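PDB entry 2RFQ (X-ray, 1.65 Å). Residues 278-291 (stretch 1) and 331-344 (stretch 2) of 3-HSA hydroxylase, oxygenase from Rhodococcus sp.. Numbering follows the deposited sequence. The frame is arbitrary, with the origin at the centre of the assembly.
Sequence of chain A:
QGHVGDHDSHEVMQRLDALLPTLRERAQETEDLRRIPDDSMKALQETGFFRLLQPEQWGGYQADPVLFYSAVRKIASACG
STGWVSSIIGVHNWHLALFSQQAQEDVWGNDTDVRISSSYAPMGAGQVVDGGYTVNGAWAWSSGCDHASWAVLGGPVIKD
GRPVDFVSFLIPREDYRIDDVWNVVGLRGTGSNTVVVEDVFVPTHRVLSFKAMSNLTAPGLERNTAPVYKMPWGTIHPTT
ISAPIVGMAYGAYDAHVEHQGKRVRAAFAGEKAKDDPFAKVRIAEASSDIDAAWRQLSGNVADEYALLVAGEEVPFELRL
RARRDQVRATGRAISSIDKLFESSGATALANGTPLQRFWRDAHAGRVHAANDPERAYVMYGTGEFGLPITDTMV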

# COMPACT_ATOMS: atom_id res chain seq x y z
N PHE A 278 -13.87 -3.35 10.53
CA PHE A 278 -13.01 -3.46 9.35
C PHE A 278 -13.80 -3.45 8.04
O PHE A 278 -13.36 -2.83 7.07
CB PHE A 278 -12.11 -4.69 9.47
CG PHE A 278 -11.20 -4.62 10.66
CD1 PHE A 278 -10.06 -3.82 10.64
CD2 PHE A 278 -11.51 -5.32 11.83
CE1 PHE A 278 -9.22 -3.73 11.78
CE2 PHE A 278 -10.68 -5.23 12.96
CZ PHE A 278 -9.54 -4.44 12.93
N ALA A 279 -14.95 -4.12 8.02
CA ALA A 279 -15.78 -4.10 6.81
C ALA A 279 -16.23 -2.66 6.54
O ALA A 279 -16.26 -2.21 5.38
CB ALA A 279 -16.98 -5.03 6.95
N LYS A 280 -16.55 -1.94 7.61
CA LYS A 280 -16.97 -0.53 7.48
C LYS A 280 -15.83 0.30 6.92
O LYS A 280 -16.03 1.15 6.02
CB LYS A 280 -17.42 0.01 8.82
CG LYS A 280 -18.69 -0.65 9.31
CD LYS A 280 -19.07 -0.19 10.71
CE LYS A 280 -20.39 -0.81 11.15
NZ LYS A 280 -20.70 -0.34 12.55
N VAL A 281 -14.61 0.07 7.42
CA VAL A 281 -13.47 0.85 6.91
C VAL A 281 -13.21 0.56 5.41
O VAL A 281 -12.94 1.47 4.61
CB VAL A 281 -12.19 0.56 7.74
CG1 VAL A 281 -10.94 1.07 7.01
CG2 VAL A 281 -12.37 1.17 9.13
N ARG A 282 -13.32 -0.70 5.00
CA ARG A 282 -13.08 -1.01 3.58
C ARG A 282 -14.10 -0.30 2.71
O ARG A 282 -13.76 0.18 1.63
CB ARG A 282 -13.12 -2.51 3.33
CG ARG A 282 -12.09 -3.30 4.16
CD ARG A 282 -10.61 -3.09 3.70
NE ARG A 282 -9.90 -1.99 4.36
CZ ARG A 282 -9.35 -2.04 5.57
NH1 ARG A 282 -8.69 -0.98 6.04
NH2 ARG A 282 -9.47 -3.13 6.33
N ILE A 283 -15.36 -0.25 3.16
CA ILE A 283 -16.41 0.51 2.45
C ILE A 283 -16.08 2.00 2.36
O ILE A 283 -16.29 2.62 1.30
CB ILE A 283 -17.80 0.22 3.09
CG1 ILE A 283 -18.35 -1.07 2.47
CG2 ILE A 283 -18.79 1.38 2.91
CD1 ILE A 283 -19.39 -1.77 3.40
N ALA A 284 -15.56 2.59 3.44
CA ALA A 284 -15.19 4.00 3.44
C ALA A 284 -14.04 4.24 2.47
O ALA A 284 -14.07 5.19 1.68
CB ALA A 284 -14.81 4.46 4.84
N GLU A 285 -13.01 3.39 2.54
CA GLU A 285 -11.85 3.54 1.64
C GLU A 285 -12.27 3.44 0.17
O GLU A 285 -11.91 4.30 -0.65
CB GLU A 285 -10.80 2.48 1.93
CG GLU A 285 -10.17 2.63 3.32
CD GLU A 285 -9.30 1.42 3.64
OE1 GLU A 285 -9.60 0.32 3.14
OE2 GLU A 285 -8.32 1.60 4.38
N ALA A 286 -13.04 2.40 -0.14
CA ALA A 286 -13.45 2.15 -1.52
C ALA A 286 -14.31 3.27 -2.07
O ALA A 286 -14.03 3.78 -3.16
CB ALA A 286 -14.18 0.82 -1.61
N SER A 287 -15.33 3.67 -1.31
CA SER A 287 -16.21 4.74 -1.80
C SER A 287 -15.41 6.03 -2.01
O SER A 287 -15.61 6.76 -3.01
CB SER A 287 -17.40 4.96 -0.86
OG SER A 287 -16.96 5.30 0.44
N SER A 288 -14.49 6.33 -1.09
CA SER A 288 -13.76 7.59 -1.23
C SER A 288 -12.85 7.57 -2.43
O SER A 288 -12.75 8.54 -3.17
CB SER A 288 -12.96 7.89 0.04
OG SER A 288 -12.23 9.11 -0.11
N ASP A 289 -12.19 6.44 -2.64
CA ASP A 289 -11.21 6.34 -3.75
C ASP A 289 -11.89 6.29 -5.11
O ASP A 289 -11.37 6.84 -6.09
CB ASP A 289 -10.28 5.16 -3.53
CG ASP A 289 -9.38 5.35 -2.32
OD1 ASP A 289 -9.26 6.51 -1.83
OD2 ASP A 289 -8.77 4.35 -1.87
N ILE A 290 -13.06 5.65 -5.16
CA ILE A 290 -13.87 5.65 -6.39
C ILE A 290 -14.29 7.08 -6.69
O ILE A 290 -14.14 7.55 -7.83
CB ILE A 290 -15.10 4.72 -6.27
CG1 ILE A 290 -14.61 3.26 -6.18
CG2 ILE A 290 -16.03 4.94 -7.46
CD1 ILE A 290 -15.70 2.32 -5.62
N ASP A 291 -14.76 7.80 -5.67
CA ASP A 291 -15.18 9.18 -5.89
C ASP A 291 -13.99 10.04 -6.36
O ASP A 291 -14.12 10.89 -7.26
CB ASP A 291 -15.74 9.74 -4.59
CG ASP A 291 -16.13 11.20 -4.73
OD1 ASP A 291 -17.20 11.47 -5.33
OD2 ASP A 291 -15.36 12.07 -4.28
N GLY A 331 -6.54 2.70 -11.68
CA GLY A 331 -5.90 2.07 -10.51
C GLY A 331 -6.74 2.18 -9.24
O GLY A 331 -6.89 1.18 -8.52
N ARG A 332 -7.29 3.37 -8.97
CA ARG A 332 -8.13 3.57 -7.78
C ARG A 332 -9.39 2.69 -7.86
O ARG A 332 -9.84 2.12 -6.86
CB ARG A 332 -8.56 5.03 -7.67
CG ARG A 332 -7.41 6.02 -7.40
CD ARG A 332 -7.99 7.40 -7.04
NE ARG A 332 -7.10 8.48 -7.49
CZ ARG A 332 -6.07 8.97 -6.79
NH1 ARG A 332 -5.34 9.97 -7.29
NH2 ARG A 332 -5.73 8.44 -5.62
N ALA A 333 -9.99 2.63 -9.04
CA ALA A 333 -11.20 1.83 -9.25
C ALA A 333 -10.92 0.35 -8.97
O ALA A 333 -11.68 -0.31 -8.24
CB ALA A 333 -11.75 2.04 -10.64
N ILE A 334 -9.83 -0.17 -9.52
CA ILE A 334 -9.49 -1.59 -9.33
C ILE A 334 -9.12 -1.87 -7.86
O ILE A 334 -9.57 -2.86 -7.29
CB ILE A 334 -8.38 -2.01 -10.29
CG1 ILE A 334 -8.92 -1.92 -11.72
CG2 ILE A 334 -7.94 -3.44 -10.00
CD1 ILE A 334 -7.85 -1.96 -12.80
N SER A 335 -8.30 -1.00 -7.26
CA SER A 335 -7.97 -1.18 -5.84
C SER A 335 -9.21 -1.23 -4.96
O SER A 335 -9.31 -2.03 -4.03
CB SER A 335 -7.04 -0.05 -5.40
OG SER A 335 -6.71 -0.13 -4.02
N SER A 336 -10.19 -0.38 -5.28
CA SER A 336 -11.44 -0.31 -4.53
C SER A 336 -12.27 -1.57 -4.71
O SER A 336 -12.80 -2.12 -3.73
CB SER A 336 -12.19 0.93 -4.95
OG SER A 336 -11.38 2.08 -4.62
N ILE A 337 -12.38 -2.05 -5.95
CA ILE A 337 -13.13 -3.30 -6.20
C ILE A 337 -12.43 -4.44 -5.45
O ILE A 337 -13.08 -5.30 -4.80
CB ILE A 337 -13.20 -3.64 -7.71
CG1 ILE A 337 -14.07 -2.58 -8.40
CG2 ILE A 337 -13.82 -5.04 -7.92
CD1 ILE A 337 -13.91 -2.57 -9.89
N ASP A 338 -11.09 -4.46 -5.51
CA ASP A 338 -10.33 -5.49 -4.80
C ASP A 338 -10.65 -5.50 -3.31
O ASP A 338 -10.87 -6.59 -2.72
CB ASP A 338 -8.82 -5.29 -5.02
CG ASP A 338 -8.38 -5.72 -6.41
OD1 ASP A 338 -9.23 -6.21 -7.19
OD2 ASP A 338 -7.19 -5.57 -6.75
N LYS A 339 -10.70 -4.30 -2.70
CA LYS A 339 -11.01 -4.19 -1.28
C LYS A 339 -12.38 -4.79 -1.00
O LYS A 339 -12.55 -5.52 -0.01
CB LYS A 339 -11.00 -2.72 -0.81
CG LYS A 339 -9.65 -2.06 -0.76
CD LYS A 339 -9.81 -0.60 -0.25
CE LYS A 339 -8.46 0.12 -0.14
NZ LYS A 339 -7.67 0.13 -1.43
N LEU A 340 -13.36 -4.47 -1.86
CA LEU A 340 -14.74 -4.91 -1.62
C LEU A 340 -14.86 -6.43 -1.80
O LEU A 340 -15.50 -7.12 -0.97
CB LEU A 340 -15.74 -4.20 -2.54
CG LEU A 340 -15.73 -2.67 -2.38
CD1 LEU A 340 -16.54 -1.98 -3.48
CD2 LEU A 340 -16.27 -2.31 -1.02
N PHE A 341 -14.24 -6.94 -2.86
CA PHE A 341 -14.31 -8.37 -3.15
C PHE A 341 -13.66 -9.15 -2.00
O PHE A 341 -14.21 -10.15 -1.51
CB PHE A 341 -13.62 -8.62 -4.50
CG PHE A 341 -13.52 -10.07 -4.89
CD1 PHE A 341 -14.64 -10.85 -5.06
CD2 PHE A 341 -12.26 -10.66 -5.08
CE1 PHE A 341 -14.54 -12.21 -5.44
CE2 PHE A 341 -12.15 -12.01 -5.46
CZ PHE A 341 -13.29 -12.78 -5.62
N GLU A 342 -12.50 -8.68 -1.55
CA GLU A 342 -11.79 -9.31 -0.42
C GLU A 342 -12.66 -9.28 0.85
O GLU A 342 -12.79 -10.26 1.55
CB GLU A 342 -10.45 -8.64 -0.14
CG GLU A 342 -9.66 -9.34 1.00
CD GLU A 342 -8.36 -8.62 1.40
OE1 GLU A 342 -8.18 -7.43 1.06
OE2 GLU A 342 -7.52 -9.22 2.09
N SER A 343 -13.24 -8.12 1.14
CA SER A 343 -14.11 -8.00 2.34
C SER A 343 -15.31 -8.95 2.30
O SER A 343 -15.69 -9.57 3.32
CB SER A 343 -14.60 -6.56 2.45
OG SER A 343 -15.29 -6.38 3.67
N SER A 344 -15.92 -9.06 1.13
CA SER A 344 -17.11 -9.89 0.98
C SER A 344 -16.85 -11.37 1.30
O SER A 344 -17.71 -12.05 1.85
CB SER A 344 -17.66 -9.72 -0.43
OG SER A 344 -18.87 -10.44 -0.55
O HOH W 1 -16.76 -4.11 3.37
O HOH W 2 -9.40 1.93 -2.66

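No direct hydrogen bond joins these two helices, although serine, lysine, aspartate and arginine all line the seam; water supplies the polar links. One water donates to Asp289 OD2 at 2.6 Å and to Ser336 OG at 2.8 Å and accepts from Lys339 NZ at 2.8 Å. It thereby mediates between charges that stand too far apart for a salt bridge, Asp289 OD2 lying 4.4 Å from Lys339 NZ. A second water donates to Ala279 O at 2.8 Å and hydrogen-bonds to Ser343 OG at 2.7 Å, tying a backbone carbonyl of one helix to a hydroxyl of the other.

The example illustrates a general principle: small residues let helices approach closely, and polar groups in such a seam can be satisfied locally. The helices run nearly antiparallel, at 163°, with axes 8.4 Å apart at their closest. The backbones come nearest where Ala286 meets Ser336, their CA atoms separated by 4.4 Å and their CB atoms by 3.9 Å. Ser336 OG lies 3.5 Å from Ala286 O, yet it donates within its own helix to Arg332 O at 2.7 Å. Its hydroxyl proton is thus spent at home, while its oxygen accepts from the first water.

Apolar packing completes the fit. Leu340 begins sideways, but its end comes nearer the partner helix, bringing CD2 to 3.8 Å from Ala286 CB and 4.2 Å from Ile283 CG1. Ile290 behaves likewise, placing CG1 3.6 Å from Ser336 CB.

Glu285 shows the same local economy. Its carboxylate is held by Arg282 one turn earlier, through NE to OE1 at 2.6 Å and NH1 to OE2 at 3.1 Å, both nearly linear. Towards Lys339 it offers packing, with OE1 3.5 Å from CE; the lysine chain is extended through chi2 and chi3 and turns at chi4 (p).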